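Local coordinates for Arf-GAP with coiled-coil, ANK repeat and PH domain-containing protein 2 (Homo sapiens, PDB 6IF3) that acts as a GTPase-activating protein for the small GTPase ARF6 and requires its ankyrin repeats, the part described here, to interact with RAB35, at residues T47-A52 against R79-H84. Residues are numbered along the deposited sequence; the frame is centred on the assembly and turned at random.
Sequences TPLIQA and RGPLHH
Ile50 puts its CG2 methyl over one face of the His84 imidazole, 4.2 Å from the ring centroid and 28° off the ring normal, a CH-pi contact. The CD1 methyl of the same isoleucine lies in van der Waals contact with Arg79 O, at 3.6 Å, just before helix 81-88. Beside this pair, Leu49 and Pro81 meet at about a right angle, Leu49 CD2 lying 3.6 Å from Pro81 CG; Phe97 of helix 91-99 touches both. Leu49 CG is anti to the backbone N (chi1 -177°), which sets it 3.7 Å from Pro81 CG. An alanine here in place of Ile50 keeps CB but lacks CG1, CG2 and CD1, and would probably leave the His84 face without its CH-pi partner and open a gap beside Arg79 O. Further out, Thr47 OG1 caps helix 48-55 by accepting from Ile50 N at 3.0 Å and 163°, while His84 NE2 hydrogen-bonds Asp75, which probably limits rotation of the ring. Equivalent helix starts of ANK 1 and ANK 2 thus pack side by side, the stacking of successive repeats characteristic of an ankyrin domain. No hydrogen bond crosses between the segments, so they meet through van der Waals and CH-pi contacts, while the polar bonds to Thr47 and Asp75 hold the helix start and the imidazole in place.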
loop_
_atom_site.group_PDB
_atom_site.type_symbol
_atom_site.label_atom_id
_atom_site.label_comp_id
_atom_site.label_asym_id
_atom_site.label_seq_id
_atom_site.Cartn_x
_atom_site.Cartn_y
_atom_site.Cartn_z
ATOM N N THR A 47 2.090 27.972 -7.107
ATOM C CA THR A 47 3.021 27.818 -8.201
ATOM C C THR A 47 2.329 27.304 -9.459
ATOM O O THR A 47 1.199 26.825 -9.397
ATOM C CB THR A 47 4.095 26.797 -7.851
ATOM O OG1 THR A 47 3.413 25.552 -7.554
ATOM C CG2 THR A 47 4.923 27.231 -6.645
ATOM N N PRO A 48 3.026 27.355 -10.593
ATOM C CA PRO A 48 2.474 26.708 -11.792
ATOM C C PRO A 48 2.165 25.238 -11.574
ATOM O O PRO A 48 1.102 24.813 -12.045
ATOM C CB PRO A 48 3.589 26.931 -12.855
ATOM C CG PRO A 48 4.208 28.288 -12.414
ATOM C CD PRO A 48 4.222 28.170 -10.903
ATOM N N LEU A 49 3.007 24.511 -10.853
ATOM C CA LEU A 49 2.747 23.081 -10.733
ATOM C C LEU A 49 1.564 22.865 -9.824
ATOM O O LEU A 49 0.754 21.956 -10.092
ATOM C CB LEU A 49 3.982 22.345 -10.249
ATOM C CG LEU A 49 3.884 20.828 -10.138
ATOM C CD1 LEU A 49 3.410 20.215 -11.476
ATOM C CD2 LEU A 49 5.257 20.253 -9.744
ATOM N N ILE A 50 1.405 23.691 -8.789
ATOM C CA ILE A 50 0.198 23.576 -7.987
ATOM C C ILE A 50 -1.045 23.930 -8.840
ATOM O O ILE A 50 -2.073 23.262 -8.726
ATOM C CB ILE A 50 0.285 24.441 -6.701
ATOM C CG1 ILE A 50 1.253 23.777 -5.720
ATOM C CG2 ILE A 50 -1.077 24.652 -6.091
ATOM C CD1 ILE A 50 1.611 24.662 -4.543
ATOM N N GLN A 51 -0.958 24.945 -9.703
ATOM C CA GLN A 51 -2.079 25.234 -10.596
ATOM C C GLN A 51 -2.384 24.068 -11.528
ATOM O O GLN A 51 -3.545 23.828 -11.854
ATOM C CB GLN A 51 -1.800 26.504 -11.421
ATOM C CG GLN A 51 -1.867 27.770 -10.507
ATOM C CD GLN A 51 -3.251 27.971 -9.912
ATOM O OE1 GLN A 51 -4.250 27.955 -10.626
ATOM N NE2 GLN A 51 -3.314 28.145 -8.608
ATOM N N ALA A 52 -1.342 23.359 -11.971
ATOM C CA ALA A 52 -1.535 22.199 -12.862
ATOM C C ALA A 52 -2.295 21.108 -12.137
ATOM O O ALA A 52 -3.183 20.451 -12.707
ATOM C CB ALA A 52 -0.209 21.673 -13.356
ATOM N N ARG A 79 2.177 23.352 1.652
ATOM C CA ARG A 79 1.584 22.267 0.873
ATOM C C ARG A 79 2.175 22.228 -0.519
ATOM O O ARG A 79 2.042 23.220 -1.252
ATOM C CB ARG A 79 0.067 22.450 0.780
ATOM C CG ARG A 79 -0.619 22.425 2.146
ATOM C CD ARG A 79 -2.013 23.010 2.099
ATOM N NE ARG A 79 -2.662 22.838 3.395
ATOM C CZ ARG A 79 -3.627 23.609 3.875
ATOM N NH1 ARG A 79 -4.063 24.650 3.169
ATOM N NH2 ARG A 79 -4.155 23.341 5.072
ATOM N N GLY A 80 2.776 21.099 -0.909
ATOM C CA GLY A 80 3.319 20.926 -2.247
ATOM C C GLY A 80 2.337 20.251 -3.184
ATOM O O GLY A 80 1.210 20.002 -2.817
ATOM N N PRO A 81 2.756 20.010 -4.424
ATOM C CA PRO A 81 1.940 19.379 -5.464
ATOM C C PRO A 81 1.371 18.041 -4.985
ATOM O O PRO A 81 0.182 17.786 -5.220
ATOM C CB PRO A 81 2.931 19.200 -6.615
ATOM C CG PRO A 81 3.865 20.412 -6.463
ATOM C CD PRO A 81 4.032 20.531 -4.958
ATOM N N LEU A 82 2.171 17.213 -4.331
ATOM C CA LEU A 82 1.636 15.932 -3.899
ATOM C C LEU A 82 0.529 16.080 -2.849
ATOM O O LEU A 82 -0.463 15.365 -2.905
ATOM C CB LEU A 82 2.766 15.049 -3.358
ATOM C CG LEU A 82 2.354 13.665 -2.827
ATOM C CD1 LEU A 82 1.629 12.796 -3.840
ATOM C CD2 LEU A 82 3.600 12.935 -2.250
ATOM N N HIS A 83 0.685 16.986 -1.894
ATOM C CA HIS A 83 -0.385 17.286 -0.918
ATOM C C HIS A 83 -1.682 17.639 -1.634
ATOM O O HIS A 83 -2.744 17.078 -1.376
ATOM C CB HIS A 83 -0.012 18.467 0.011
ATOM C CG HIS A 83 -1.182 18.989 0.816
ATOM N ND1 HIS A 83 -1.370 18.692 2.149
ATOM C CD2 HIS A 83 -2.222 19.786 0.462
ATOM C CE1 HIS A 83 -2.472 19.277 2.583
ATOM N NE2 HIS A 83 -3.011 19.946 1.576
ATOM N N HIS A 84 -1.608 18.581 -2.557
ATOM C CA HIS A 84 -2.817 19.012 -3.235
ATOM C C HIS A 84 -3.450 17.937 -4.097
ATOM O O HIS A 84 -4.686 17.831 -4.142
ATOM C CB HIS A 84 -2.514 20.267 -4.106
ATOM C CG HIS A 84 -2.272 21.501 -3.295
ATOM N ND1 HIS A 84 -3.273 22.127 -2.577
ATOM C CD2 HIS A 84 -1.141 22.219 -3.079
ATOM C CE1 HIS A 84 -2.771 23.186 -1.967
ATOM N NE2 HIS A 84 -1.486 23.262 -2.253
#